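PDB 2FCK: ribosomal-protein-serine acetyltransferase, putative from Vibrio cholerae O1 biovar eltor, which belongs to the GNAT acetyltransferase family and probably acetylates protein N-termini, with ribosomal proteins as the suggested substrates. Local coordinates for residues F73-R78 and T82-V87. Sequence-based numbering, arbitrary orientation.
Sequences FGVFER and TLVGMV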
ATOM      1  N   PHE A  73       2.268  -8.908  15.891  1.00 39.57           N
ATOM      2  CA  PHE A  73       2.317  -9.030  17.332  1.00 40.30           C
ATOM      3  C   PHE A  73       1.364 -10.107  17.818  1.00 40.60           C
ATOM      4  O   PHE A  73       0.134 -10.051  17.558  1.00 40.04           O
ATOM      5  CB  PHE A  73       1.858  -7.739  18.012  1.00 41.12           C
ATOM      6  CG  PHE A  73       2.726  -6.541  17.725  1.00 41.12           C
ATOM      7  CD1 PHE A  73       2.508  -5.764  16.584  1.00 44.03           C
ATOM      8  CD2 PHE A  73       3.693  -6.132  18.667  1.00 41.03           C
ATOM      9  CE1 PHE A  73       3.279  -4.621  16.334  1.00 43.73           C
ATOM     10  CE2 PHE A  73       4.465  -4.989  18.409  1.00 43.31           C
ATOM     11  CZ  PHE A  73       4.258  -4.238  17.262  1.00 42.55           C
ATOM     12  N   GLY A  74       1.896 -11.074  18.558  1.00 40.44           N
ATOM     13  CA  GLY A  74       1.007 -11.897  19.371  1.00 39.36           C
ATOM     14  C   GLY A  74       0.423 -11.027  20.488  1.00 40.58           C
ATOM     15  O   GLY A  74       1.107 -10.155  21.070  1.00 40.98           O
ATOM     16  N   VAL A  75      -0.826 -11.274  20.816  1.00 39.62           N
ATOM     17  CA  VAL A  75      -1.453 -10.550  21.928  1.00 41.27           C
ATOM     18  C   VAL A  75      -1.590 -11.516  23.094  1.00 41.90           C
ATOM     19  O   VAL A  75      -2.330 -12.502  22.989  1.00 40.89           O
ATOM     20  CB  VAL A  75      -2.848  -9.980  21.509  1.00 41.16           C
ATOM     21  CG1 VAL A  75      -3.550  -9.232  22.712  1.00 41.27           C
ATOM     22  CG2 VAL A  75      -2.709  -9.027  20.288  1.00 44.19           C
ATOM     23  N   PHE A  76      -0.849 -11.235  24.178  1.00 41.05           N
ATOM     24  CA  PHE A  76      -0.847 -12.090  25.355  1.00 42.25           C
ATOM     25  C   PHE A  76      -1.493 -11.405  26.557  1.00 43.90           C
ATOM     26  O   PHE A  76      -1.206 -10.254  26.855  1.00 43.20           O
ATOM     27  CB  PHE A  76       0.572 -12.470  25.724  1.00 41.66           C
ATOM     28  CG  PHE A  76       1.283 -13.280  24.690  1.00 42.20           C
ATOM     29  CD1 PHE A  76       1.964 -12.655  23.646  1.00 40.72           C
ATOM     30  CD2 PHE A  76       1.296 -14.680  24.772  1.00 42.95           C
ATOM     31  CE1 PHE A  76       2.648 -13.416  22.688  1.00 39.62           C
ATOM     32  CE2 PHE A  76       1.981 -15.450  23.802  1.00 42.21           C
ATOM     33  CZ  PHE A  76       2.655 -14.821  22.763  1.00 38.18           C
ATOM     34  N   GLU A  77      -2.328 -12.163  27.264  1.00 44.30           N
ATOM     35  CA  GLU A  77      -2.929 -11.699  28.496  1.00 46.61           C
ATOM     36  C   GLU A  77      -1.809 -11.635  29.528  1.00 46.08           C
ATOM     37  O   GLU A  77      -1.042 -12.582  29.695  1.00 46.11           O
ATOM     38  CB  GLU A  77      -4.032 -12.692  28.890  1.00 47.08           C
ATOM     39  CG  GLU A  77      -4.899 -12.321  30.049  1.00 52.64           C
ATOM     40  CD  GLU A  77      -6.054 -13.300  30.139  1.00 57.64           C
ATOM     41  OE1 GLU A  77      -5.802 -14.531  30.144  1.00 59.30           O
ATOM     42  OE2 GLU A  77      -7.208 -12.848  30.158  1.00 59.49           O
ATOM     43  N   ARG A  78      -1.671 -10.490  30.184  1.00 46.58           N
ATOM     44  CA  ARG A  78      -0.480 -10.217  30.951  1.00 48.36           C
ATOM     45  C   ARG A  78      -0.422 -11.155  32.160  1.00 50.52           C
ATOM     46  O   ARG A  78       0.619 -11.682  32.458  1.00 50.14           O
ATOM     47  CB  ARG A  78      -0.433  -8.761  31.415  1.00 47.88           C
ATOM     48  CG  ARG A  78      -0.133  -7.758  30.328  1.00 47.72           C
ATOM     49  CD  ARG A  78      -0.107  -6.342  30.861  1.00 44.83           C
ATOM     50  NE  ARG A  78       1.083  -6.117  31.691  1.00 46.11           N
ATOM     51  CZ  ARG A  78       1.258  -5.062  32.484  1.00 46.87           C
ATOM     52  NH1 ARG A  78       0.299  -4.154  32.607  1.00 42.61           N
ATOM     53  NH2 ARG A  78       2.392  -4.941  33.190  1.00 47.35           N
ATOM     54  N   THR A  82      -1.564 -16.132  28.374  1.00 48.35           N
ATOM     55  CA  THR A  82      -2.181 -16.876  27.290  1.00 47.82           C
ATOM     56  C   THR A  82      -2.301 -16.030  26.059  1.00 46.38           C
ATOM     57  O   THR A  82      -2.543 -14.847  26.150  1.00 44.11           O
ATOM     58  CB  THR A  82      -3.483 -17.594  27.635  1.00 49.63           C
ATOM     59  OG1 THR A  82      -4.623 -17.000  27.028  1.00 53.65           O
ATOM     60  CG2 THR A  82      -3.654 -17.754  29.104  1.00 48.79           C
ATOM     61  N   LEU A  83      -2.075 -16.666  24.920  1.00 45.15           N
ATOM     62  CA  LEU A  83      -2.204 -15.981  23.640  1.00 43.52           C
ATOM     63  C   LEU A  83      -3.656 -15.849  23.260  1.00 44.10           C
ATOM     64  O   LEU A  83      -4.363 -16.857  23.148  1.00 43.30           O
ATOM     65  CB  LEU A  83      -1.468 -16.802  22.585  1.00 44.29           C
ATOM     66  CG  LEU A  83      -1.447 -16.300  21.153  1.00 43.27           C
ATOM     67  CD1 LEU A  83      -0.708 -14.962  21.036  1.00 44.19           C
ATOM     68  CD2 LEU A  83      -0.782 -17.405  20.285  1.00 45.39           C
ATOM     69  N   VAL A  84      -4.114 -14.622  23.017  1.00 42.88           N
ATOM     70  CA  VAL A  84      -5.555 -14.389  22.709  1.00 43.43           C
ATOM     71  C   VAL A  84      -5.842 -14.020  21.269  1.00 42.72           C
ATOM     72  O   VAL A  84      -7.006 -13.983  20.828  1.00 43.02           O
ATOM     73  CB  VAL A  84      -6.213 -13.303  23.641  1.00 44.42           C
ATOM     74  CG1 VAL A  84      -5.962 -13.642  25.098  1.00 45.32           C
ATOM     75  CG2 VAL A  84      -5.715 -11.919  23.310  1.00 45.41           C
ATOM     76  N   GLY A  85      -4.768 -13.781  20.510  1.00 42.61           N
ATOM     77  CA  GLY A  85      -4.930 -13.332  19.130  1.00 41.36           C
ATOM     78  C   GLY A  85      -3.692 -12.622  18.623  1.00 40.98           C
ATOM     79  O   GLY A  85      -2.591 -12.763  19.211  1.00 40.18           O
HETATM   80  N   MSE A  86      -3.859 -11.885  17.524  0.70 40.71           N
HETATM   81  CA  MSE A  86      -2.728 -11.146  16.932  0.70 40.68           C
HETATM   82  C   MSE A  86      -3.255  -9.834  16.368  0.70 41.47           C
HETATM   83  O   MSE A  86      -4.418  -9.743  15.924  0.70 41.29           O
HETATM   84  CB  MSE A  86      -2.066 -11.969  15.840  0.70 40.61           C
HETATM   85  CG  MSE A  86      -1.322 -13.192  16.372  0.70 38.11           C
HETATM   86 SE   MSE A  86      -0.306 -14.018  14.896  0.70 47.29          SE
HETATM   87  CE  MSE A  86       1.259 -12.852  15.047  0.70 43.90           C
ATOM     88  N   VAL A  87      -2.405  -8.819  16.405  1.00 40.36           N
ATOM     89  CA  VAL A  87      -2.639  -7.580  15.670  1.00 39.64           C
ATOM     90  C   VAL A  87      -1.363  -7.326  14.884  1.00 40.42           C
ATOM     91  O   VAL A  87      -0.256  -7.616  15.376  1.00 39.41           O
ATOM     92  CB  VAL A  87      -2.995  -6.376  16.608  1.00 39.20           C
ATOM     93  CG1 VAL A  87      -4.389  -6.600  17.302  1.00 39.28           C
ATOM     94  CG2 VAL A  87      -1.840  -6.073  17.628  1.00 39.97           C
TER
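Val-75 faces two residues of strand 83-87 at once: its O accepts the N-H of Val-84 (2.8 Å, almost straight at 177°), while its N donates to Gly-85 O from above that carbonyl's plane. This is a beta bulge in the antiparallel hairpin of strands 71-77 and 83-93, and Gly-85 adopts backbone angles (phi 158°) that suit glycine. Beyond it, Phe-73 and Val-87 form a regular hydrogen-bonded pair.

Val-75 and Val-87 lie on the face turned to helix 114-129, and the closest apolar contact is the one Val-75 makes with Val-84 of the bulge. With CG1 anti to the backbone N (chi1 178°), Val-75 sets that methyl tightly against Val-84 CG2, at 3.5 Å, and its other methyl, CG2, lies 4.1 Å from Val-87 CG2. Ala-118 of the helix touches both Val-75 and Val-87. On the other face, Leu-83 CD1 sits over the ring of Phe-76, 3.9 Å from its centroid, in a CH-pi contact; Arg-18 adds a cation-pi contact to this ring.

Toward the turn the packing thins. Glu-77 N still bonds Thr-82 O (2.9 Å), but their partly exposed side chains merely run side by side, with Glu-77 OE1 4.0 Å from Thr-82 CG2. The carboxylate instead bonds Tyr-114 OH through OE2 and Thr-80 OG1 through OE1. The hairpin thus joins its strands through backbone bonds and apolar packing, while the acidic group ties its turn end to helix 114-129; the two hydroxyls probably stabilise its negative charge.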